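Local coordinates for ABC transporter, substrate-binding protein (PDB 4EDP) that probably binds a solute outside the Clostridium perfringens membrane and hands it to the permease of an ABC importer, at residues 154-157 with 158-161; 162-165 with 166-169; 179-182 with 183-186. All coordinates share one frame; numbering follows the deposited sequence. Where two conformers were deposited one is given.

Contact 1 (154-157 with 158-161); sequences NSWE and DLWK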
ATOM      1  N   ASN A 154       8.216   2.860 -21.339  0.50 15.02           N
ATOM      2  CA  ASN A 154       8.286   4.122 -20.600  0.50 14.40           C
ATOM      3  C   ASN A 154       7.018   4.450 -19.826  0.50 14.41           C
ATOM      4  O   ASN A 154       7.054   4.902 -18.681  0.50 14.95           O
ATOM      5  CB  ASN A 154       8.557   5.261 -21.591  0.50 15.68           C
ATOM      6  CG  ASN A 154       9.937   5.180 -22.204  0.50 14.74           C
ATOM      7  OD1 ASN A 154      10.934   5.165 -21.486  0.50 17.63           O
ATOM      8  ND2 ASN A 154      10.005   5.166 -23.528  0.50 14.54           N
ATOM      9  N   SER A 155       5.887   4.159 -20.441  1.00 14.80           N
ATOM     10  CA  SER A 155       4.576   4.519 -19.888  1.00 14.35           C
ATOM     11  C   SER A 155       3.803   3.249 -19.534  1.00 13.38           C
ATOM     12  O   SER A 155       4.181   2.149 -19.945  1.00 13.75           O
ATOM     13  CB  SER A 155       3.791   5.264 -20.957  1.00 15.49           C
ATOM     14  OG  SER A 155       3.511   4.385 -22.031  1.00 14.52           O
ATOM     15  N   TRP A 156       2.709   3.386 -18.789  1.00 11.74           N
ATOM     16  CA  TRP A 156       1.892   2.226 -18.474  1.00 11.16           C
ATOM     17  C   TRP A 156       1.312   1.624 -19.761  1.00 12.43           C
ATOM     18  O   TRP A 156       1.224   0.398 -19.903  1.00 11.64           O
ATOM     19  CB  TRP A 156       0.716   2.597 -17.561  1.00 10.89           C
ATOM     20  CG  TRP A 156       1.081   3.035 -16.163  1.00 11.09           C
ATOM     21  CD1 TRP A 156       0.836   4.268 -15.597  1.00 12.26           C
ATOM     22  CD2 TRP A 156       1.735   2.263 -15.147  1.00 10.43           C
ATOM     23  NE1 TRP A 156       1.304   4.299 -14.310  1.00 13.11           N
ATOM     24  CE2 TRP A 156       1.851   3.085 -14.004  1.00 10.24           C
ATOM     25  CE3 TRP A 156       2.243   0.959 -15.089  1.00 12.03           C
ATOM     26  CZ2 TRP A 156       2.469   2.654 -12.839  1.00 14.92           C
ATOM     27  CZ3 TRP A 156       2.848   0.539 -13.930  1.00 11.48           C
ATOM     28  CH2 TRP A 156       2.965   1.371 -12.826  1.00 12.35           C
ATOM     29  N   GLU A 157       0.924   2.494 -20.692  1.00 11.96           N
ATOM     30  CA  GLU A 157       0.327   2.050 -21.946  1.00 13.17           C
ATOM     31  C   GLU A 157       1.260   1.178 -22.792  1.00 13.01           C
ATOM     32  O   GLU A 157       0.785   0.357 -23.579  1.00 11.61           O
ATOM     33  CB  GLU A 157      -0.190   3.235 -22.756  1.00 14.48           C
ATOM     34  CG  GLU A 157      -1.341   4.009 -22.059  1.00 17.58           C
ATOM     35  CD  GLU A 157      -0.949   4.970 -20.931  1.00 23.51           C
ATOM     36  OE1 GLU A 157       0.263   5.198 -20.643  1.00 19.38           O
ATOM     37  OE2 GLU A 157      -1.910   5.552 -20.347  1.00 23.21           O
ATOM     38  N   ASP A 158       2.569   1.366 -22.630  1.00 12.31           N
ATOM     39  CA  ASP A 158       3.568   0.568 -23.359  1.00 13.74           C
ATOM     40  C   ASP A 158       3.479  -0.925 -23.010  1.00 13.34           C
ATOM     41  O   ASP A 158       3.963  -1.765 -23.771  1.00 14.09           O
ATOM     42  CB  ASP A 158       5.008   1.074 -23.132  1.00 11.05           C
ATOM     43  CG  ASP A 158       5.314   2.382 -23.839  1.00 16.26           C
ATOM     44  OD1 ASP A 158       4.651   2.736 -24.845  1.00 16.42           O
ATOM     45  OD2 ASP A 158       6.273   3.045 -23.396  1.00 16.58           O
ATOM     46  N   LEU A 159       2.864  -1.269 -21.878  1.00 12.36           N
ATOM     47  CA  LEU A 159       2.713  -2.686 -21.501  1.00 12.02           C
ATOM     48  C   LEU A 159       1.841  -3.452 -22.509  1.00 11.94           C
ATOM     49  O   LEU A 159       1.913  -4.674 -22.586  1.00 12.46           O
ATOM     50  CB  LEU A 159       2.115  -2.811 -20.089  1.00 12.33           C
ATOM     51  CG  LEU A 159       3.020  -2.314 -18.944  1.00 12.47           C
ATOM     52  CD1 LEU A 159       2.230  -2.293 -17.622  1.00 13.33           C
ATOM     53  CD2 LEU A 159       4.292  -3.159 -18.815  1.00 17.36           C
ATOM     54  N   TRP A 160       1.035  -2.723 -23.278  1.00 11.32           N
ATOM     55  CA  TRP A 160       0.174  -3.298 -24.317  1.00 12.06           C
ATOM     56  C   TRP A 160       0.853  -3.533 -25.663  1.00 12.96           C
ATOM     57  O   TRP A 160       0.239  -4.099 -26.566  1.00 14.08           O
ATOM     58  CB  TRP A 160      -1.060  -2.415 -24.542  1.00 11.16           C
ATOM     59  CG  TRP A 160      -2.190  -2.605 -23.558  1.00 11.35           C
ATOM     60  CD1 TRP A 160      -3.350  -3.271 -23.797  1.00 13.77           C
ATOM     61  CD2 TRP A 160      -2.273  -2.141 -22.193  1.00  9.80           C
ATOM     62  NE1 TRP A 160      -4.143  -3.271 -22.680  1.00 13.27           N
ATOM     63  CE2 TRP A 160      -3.511  -2.585 -21.680  1.00 13.94           C
ATOM     64  CE3 TRP A 160      -1.429  -1.409 -21.359  1.00 12.97           C
ATOM     65  CZ2 TRP A 160      -3.921  -2.320 -20.383  1.00 13.26           C
ATOM     66  CZ3 TRP A 160      -1.841  -1.139 -20.072  1.00 14.18           C
ATOM     67  CH2 TRP A 160      -3.074  -1.594 -19.592  1.00 13.52           C
ATOM     68  N   LYS A 161       2.106  -3.125 -25.813  1.00 12.52           N
ATOM     69  CA  LYS A 161       2.832  -3.298 -27.081  1.00 14.40           C
ATOM     70  C   LYS A 161       2.887  -4.748 -27.528  1.00 13.33           C
ATOM     71  O   LYS A 161       3.143  -5.643 -26.726  1.00 14.05           O
ATOM     72  CB  LYS A 161       4.257  -2.759 -26.975  1.00 14.49           C
ATOM     73  CG  LYS A 161       4.306  -1.238 -26.996  1.00 20.53           C
ATOM     74  CD  LYS A 161       5.639  -0.662 -26.574  1.00 24.89           C
ATOM     75  CE  LYS A 161       6.789  -1.114 -27.406  1.00 27.08           C
ATOM     76  NZ  LYS A 161       7.951  -0.195 -27.121  1.00 27.49           N
TER
HETATM   77  O   HOH W   1       7.719   4.229 -25.176  1.00 40.26           O

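Contact 2 (162-165 with 166-169); sequences PELK and NKIA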
ATOM      1  N   PRO A 162       2.665  -4.974 -28.818  1.00 14.35           N
ATOM      2  CA  PRO A 162       2.669  -6.328 -29.381  1.00 15.78           C
ATOM      3  C   PRO A 162       4.015  -7.018 -29.224  1.00 16.46           C
ATOM      4  O   PRO A 162       4.078  -8.247 -29.220  1.00 17.42           O
ATOM      5  CB  PRO A 162       2.313  -6.105 -30.840  1.00 17.13           C
ATOM      6  CG  PRO A 162       2.612  -4.678 -31.109  1.00 20.07           C
ATOM      7  CD  PRO A 162       2.374  -3.954 -29.838  1.00 15.41           C
ATOM      8  N   GLU A 163       5.096  -6.248 -29.087  1.00 15.84           N
ATOM      9  CA  GLU A 163       6.394  -6.882 -28.886  1.00 16.89           C
ATOM     10  C   GLU A 163       6.497  -7.602 -27.538  1.00 16.18           C
ATOM     11  O   GLU A 163       7.420  -8.425 -27.331  1.00 17.84           O
ATOM     12  CB  GLU A 163       7.541  -5.871 -28.975  1.00 18.17           C
ATOM     13  CG  GLU A 163       7.781  -5.263 -30.323  1.00 21.60           C
ATOM     14  CD  GLU A 163       6.829  -4.134 -30.725  1.00 26.87           C
ATOM     15  OE1 GLU A 163       5.937  -3.699 -29.944  1.00 21.21           O
ATOM     16  OE2 GLU A 163       7.014  -3.664 -31.875  1.00 31.49           O
ATOM     17  N   LEU A 164       5.586  -7.309 -26.613  1.00 14.04           N
ATOM     18  CA  LEU A 164       5.619  -7.944 -25.292  1.00 13.59           C
ATOM     19  C   LEU A 164       4.790  -9.231 -25.142  1.00 14.47           C
ATOM     20  O   LEU A 164       4.463  -9.616 -24.015  1.00 12.85           O
ATOM     21  CB  LEU A 164       5.243  -6.933 -24.219  1.00 13.50           C
ATOM     22  CG  LEU A 164       6.257  -5.822 -23.944  1.00 13.97           C
ATOM     23  CD1 LEU A 164       5.644  -4.717 -23.098  1.00 14.03           C
ATOM     24  CD2 LEU A 164       7.511  -6.382 -23.274  1.00 15.88           C
ATOM     25  N   LYS A 165       4.446  -9.891 -26.254  1.00 14.45           N
ATOM     26  CA  LYS A 165       3.708 -11.167 -26.176  1.00 14.49           C
ATOM     27  C   LYS A 165       4.440 -12.106 -25.233  1.00 14.65           C
ATOM     28  O   LYS A 165       5.653 -12.289 -25.365  1.00 14.82           O
ATOM     29  CB  LYS A 165       3.654 -11.922 -27.497  1.00 16.13           C
ATOM     30  CG  LYS A 165       3.106 -11.249 -28.704  1.00 18.22           C
ATOM     31  CD  LYS A 165       1.690 -10.863 -28.539  1.00 13.89           C
ATOM     32  CE  LYS A 165       1.105 -10.392 -29.886  1.00 12.32           C
ATOM     33  NZ  LYS A 165      -0.256  -9.803 -29.725  1.00 12.97           N
ATOM     34  N   ASN A 166       3.712 -12.699 -24.290  1.00 14.03           N
ATOM     35  CA  ASN A 166       4.273 -13.670 -23.367  1.00 13.42           C
ATOM     36  C   ASN A 166       5.488 -13.120 -22.601  1.00 14.59           C
ATOM     37  O   ASN A 166       6.422 -13.870 -22.340  1.00 15.27           O
ATOM     38  CB  ASN A 166       4.743 -14.914 -24.146  1.00 15.32           C
ATOM     39  CG  ASN A 166       3.725 -15.421 -25.161  1.00 16.32           C
ATOM     40  OD1 ASN A 166       4.067 -15.640 -26.338  1.00 19.24           O
ATOM     41  ND2 ASN A 166       2.489 -15.619 -24.726  1.00 12.84           N
ATOM     42  N   LYS A 167       5.481 -11.845 -22.217  1.00 11.67           N
ATOM     43  CA  LYS A 167       6.675 -11.280 -21.528  1.00 13.42           C
ATOM     44  C   LYS A 167       6.425 -10.443 -20.274  1.00 12.39           C
ATOM     45  O   LYS A 167       7.378  -9.915 -19.707  1.00 13.59           O
ATOM     46  CB  LYS A 167       7.489 -10.459 -22.528  1.00 14.36           C
ATOM     47  CG  LYS A 167       8.237 -11.259 -23.548  1.00 20.21           C
ATOM     48  CD  LYS A 167       9.026 -10.350 -24.470  1.00 28.33           C
ATOM     49  CE  LYS A 167      10.146 -11.106 -25.175  1.00 31.10           C
ATOM     50  NZ  LYS A 167       9.676 -12.302 -25.896  1.00 28.14           N
ATOM     51  N   ILE A 168       5.174 -10.279 -19.831  1.00 11.88           N
ATOM     52  CA  ILE A 168       4.949  -9.489 -18.613  1.00 11.93           C
ATOM     53  C   ILE A 168       4.196 -10.221 -17.510  1.00 12.81           C
ATOM     54  O   ILE A 168       3.495 -11.200 -17.753  1.00 13.31           O
ATOM     55  CB  ILE A 168       4.191  -8.124 -18.894  1.00 11.06           C
ATOM     56  CG1 ILE A 168       2.685  -8.291 -19.043  1.00 12.29           C
ATOM     57  CG2 ILE A 168       4.793  -7.379 -20.116  1.00 13.15           C
ATOM     58  CD1 ILE A 168       1.947  -6.940 -19.215  1.00 12.95           C
ATOM     59  N   ALA A 169       4.387  -9.741 -16.284  1.00 12.50           N
ATOM     60  CA  ALA A 169       3.652 -10.234 -15.121  1.00 13.37           C
ATOM     61  C   ALA A 169       2.963  -9.028 -14.474  1.00 12.36           C
ATOM     62  O   ALA A 169       3.549  -7.935 -14.406  1.00 12.71           O
ATOM     63  CB  ALA A 169       4.573 -10.939 -14.109  1.00 13.08           C
TER
HETATM   64  O   HOH W   2       7.560 -11.170 -27.032  1.00 20.66           O

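Contact 3 (179-182 with 183-186); sequences PAMV and EIAA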
ATOM      1  N   PRO A 179      -6.209  -3.324  -7.507  1.00 13.78           N
ATOM      2  CA  PRO A 179      -7.012  -2.162  -7.898  1.00 13.60           C
ATOM      3  C   PRO A 179      -6.238  -1.190  -8.777  1.00 13.30           C
ATOM      4  O   PRO A 179      -6.779  -0.670  -9.749  1.00 12.63           O
ATOM      5  CB  PRO A 179      -7.391  -1.539  -6.554  1.00 14.46           C
ATOM      6  CG  PRO A 179      -7.512  -2.733  -5.652  1.00 16.38           C
ATOM      7  CD  PRO A 179      -6.404  -3.663  -6.082  1.00 14.66           C
ATOM      8  N   ALA A 180      -4.972  -0.949  -8.445  1.00 12.93           N
ATOM      9  CA  ALA A 180      -4.139  -0.076  -9.254  1.00 12.67           C
ATOM     10  C   ALA A 180      -4.045  -0.589 -10.692  1.00 11.39           C
ATOM     11  O   ALA A 180      -4.099   0.199 -11.631  1.00 12.43           O
ATOM     12  CB  ALA A 180      -2.717   0.061  -8.636  1.00 11.95           C
ATOM     13  N   MET A 181      -3.907  -1.899 -10.853  0.60 12.12           N
ATOM     14  CA  MET A 181      -3.787  -2.483 -12.177  0.60 12.76           C
ATOM     15  C   MET A 181      -5.076  -2.197 -12.999  0.60 12.20           C
ATOM     16  O   MET A 181      -5.008  -1.897 -14.196  0.60 11.42           O
ATOM     17  CB  MET A 181      -3.442  -3.982 -12.058  0.60 13.88           C
ATOM     18  CG  MET A 181      -2.959  -4.550 -13.335  0.60 17.92           C
ATOM     19  SD  MET A 181      -1.367  -3.843 -13.818  0.60 15.94           S
ATOM     20  CE  MET A 181      -1.630  -3.897 -15.594  0.60 21.07           C
ATOM     21  N   VAL A 182      -6.240  -2.258 -12.355  1.00 12.08           N
ATOM     22  CA  VAL A 182      -7.509  -1.950 -13.022  1.00 11.72           C
ATOM     23  C   VAL A 182      -7.526  -0.448 -13.385  1.00 11.96           C
ATOM     24  O   VAL A 182      -7.983  -0.067 -14.477  1.00 11.73           O
ATOM     25  CB  VAL A 182      -8.741  -2.324 -12.155  1.00 13.48           C
ATOM     26  CG1 VAL A 182     -10.037  -1.865 -12.809  1.00 12.77           C
ATOM     27  CG2 VAL A 182      -8.776  -3.829 -11.862  1.00 12.56           C
ATOM     28  N   GLU A 183      -7.046   0.406 -12.480  1.00 11.14           N
ATOM     29  CA  GLU A 183      -7.033   1.855 -12.750  1.00 10.80           C
ATOM     30  C   GLU A 183      -6.053   2.224 -13.862  1.00 10.27           C
ATOM     31  O   GLU A 183      -6.307   3.156 -14.651  1.00 12.28           O
ATOM     32  CB  GLU A 183      -6.869   2.689 -11.469  1.00 11.18           C
ATOM     33  CG  GLU A 183      -8.065   2.490 -10.525  1.00 14.31           C
ATOM     34  CD  GLU A 183      -8.332   3.620  -9.552  1.00 16.81           C
ATOM     35  OE1 GLU A 183      -7.659   4.667  -9.621  1.00 16.79           O
ATOM     36  OE2 GLU A 183      -9.304   3.485  -8.748  1.00 17.14           O
ATOM     37  N   ILE A 184      -4.947   1.493 -13.949  1.00 10.02           N
ATOM     38  CA  ILE A 184      -3.989   1.673 -15.027  1.00 10.18           C
ATOM     39  C   ILE A 184      -4.681   1.376 -16.372  1.00 10.99           C
ATOM     40  O   ILE A 184      -4.546   2.142 -17.332  1.00 12.23           O
ATOM     41  CB  ILE A 184      -2.758   0.751 -14.816  1.00 10.05           C
ATOM     42  CG1 ILE A 184      -1.854   1.325 -13.713  1.00 11.52           C
ATOM     43  CG2 ILE A 184      -1.996   0.603 -16.142  1.00 13.31           C
ATOM     44  CD1 ILE A 184      -0.825   0.333 -13.174  1.00 13.38           C
ATOM     45  N   ALA A 185      -5.451   0.294 -16.425  1.00  9.79           N
ATOM     46  CA  ALA A 185      -6.207  -0.087 -17.621  1.00 10.27           C
ATOM     47  C   ALA A 185      -7.263   0.965 -17.934  1.00 12.47           C
ATOM     48  O   ALA A 185      -7.503   1.279 -19.114  1.00 12.60           O
ATOM     49  CB  ALA A 185      -6.843  -1.471 -17.418  1.00 10.92           C
ATOM     50  N   ALA A 186      -7.880   1.529 -16.890  1.00 11.98           N
ATOM     51  CA  ALA A 186      -8.856   2.610 -17.067  1.00 12.81           C
ATOM     52  C   ALA A 186      -8.197   3.830 -17.733  1.00 14.10           C
ATOM     53  O   ALA A 186      -8.829   4.494 -18.561  1.00 14.14           O
ATOM     54  CB  ALA A 186      -9.480   3.031 -15.738  1.00 12.50           C
TER

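Contact 1 (154-157 with 158-161)
Asp158 folds back over Ser155 and Asn154 at the start of a short 3-10 turn. Asp158 CB lies 3.5 Å from Ser155 O. The next atom, CG, sits beside the backbone N (chi1 -73°), which carries the carboxylate back along the chain and puts Asp158 CG within 3.2 Å of Ser155 OG. Asp158 OD2 is the atom held, by two backbone N-H groups. Asn154 N donates to Asp158 OD2 over 2.8 Å, almost straight, on the anti lone pair. Ser155 N donates to Asp158 OD2 over 3.2 Å, from above the carboxylate plane. A water gives this oxygen a further bond. In return, Asp158 N is shared between Ser155 OG and Ser155 O, both at 3.2 Å and both bent. This exchange is a capping box, with Ser155 as N-cap. It starts the turn that leads from strand 135-145 towards strand 168-171 in a fold of the periplasmic-binding-protein type. The turn continues with Leu159 N to Trp156 O and Trp160 N to Glu157 O. Trp156 and Leu159 run alongside each other in the same direction, with Trp156 CE3 4.1 Å from Leu159 CD1. The edge of the Trp160 ring meets Trp156 O in plane, Trp160 CZ3 to Trp156 O 3.4 Å.

Contact 2 (162-165 with 166-169)
Glu163 joins the contact through its backbone carbonyl; its carboxylate leads away from 166-169. Glu163 O lies 3.8 Å from Lys167 CD and accepts a hydrogen bond from a water. Leu164 comes next and does most of the apolar work. Its two methyls divide between two partners. Leu164 CD2 meets Lys167 CB at 4.1 Å. Leu164 CD1 meets Ile168 CG2, also at 4.1 Å. Leu164 lies roughly perpendicular to both side chains. Both Leu164 and Ile168 are buried, and Ile151 and Asn211 also pack against Leu164. The carbonyl of Leu164 takes part as well: Leu164 O accepts from Lys167 N over 3.0 Å, but this bond is weak and bent, with an N-H...O angle of 127°. Lys165 sends its amino end away from the turn, and its carbonyl does the touching. Lys165 O lies 3.3 Å from Lys167 CG and accepts from the same water as Glu163 O, over 2.8 Å. Lys167 runs extended to CE and then bends at its last torsion, 54°, which brings NZ back to this water. Lys167 NZ donates to the water over 2.7 Å. The water therefore ties the ammonium to two backbone carbonyls of the preceding segment. Asn166 takes a left-handed backbone conformation, and Pro210 bonds to its backbone. The four residues from Leu164 to Lys167 form a type II beta turn, with Asn166 at the third position, where asparagine and glycine are favoured. The turn delivers the chain into strand 168-171, which pairs in parallel with strands 212-216 and 233-237 in the sheet of this solute-binding fold.

Contact 3 (179-182 with 183-186)
Helix 178-189 forms this contact, with Pro179 to Val182 bonded to Glu183 to Ala186 across one turn. It follows strand 168-171 in the solute-binding fold and packs against helices 199-208 and 332-350, with most of these residues buried. Four i to i+4 backbone bonds hold the turn. Glu183 N donates to Pro179 O in the carbonyl plane, over 2.9 Å. Ile184 N donates to Ala180 O over 2.8 Å, nearly in line with the carbonyl. Ala185 N to Met181 O is longer, at 3.2 Å, and its donor is tilted 29° from the carbonyl plane. Ala186 N to Val182 O completes the set. Pro179 stands near the start of the helix, where its lack of an N-H costs no bond within the helix. The side chains turn to different neighbours. Val182 faces Trp342, Phe202 and Ile173. Ala185 touches Leu205 and Ala186 touches Ala201, both of helix 199-208. Glu183 runs extended beyond CG, and Glu183 CG passes 3.5 Å from Pro179 O. The Glu183 side chain comes within about 3 Å of a bound acetate, which was probably picked up during crystallisation but may still point to a pocket. Tyr261, Val335 and Val193 also touch this glutamate. Met181 was modelled in two conformers, so the 4.3 Å approach of Met181 SD to Ile184 CD1 is doubtful. Ile184 leans back along the helix. Its first torsion (chi1 -76°) sets the longer branch beside the backbone N, with Ile184 CG1 3.3 Å from Ala180 O.

How the contacts relate
Contact 3 is the buried one. Contacts 1 and 2 are partly buried and lie farther from the centre of the chain. They are consecutive in sequence. Contact 1 and the first part of contact 2 lie in the loop after strand 135-145, and contact 2 runs on into strand 168-171. The two touch where Leu164 CD1 packs on the backbone oxygens of Asp158 and Leu159. Contact 1 also reaches the helix of contact 3: Trp156 and Trp160 pack on Ile184, and Trp160 on Ala185. Contacts 2 and 3 do not touch. Contact 1 joins side-chain capping to i to i+3 bonds, contact 2 has one weak turn bond and a water bridge, and contact 3 has i to i+4 helical bonds.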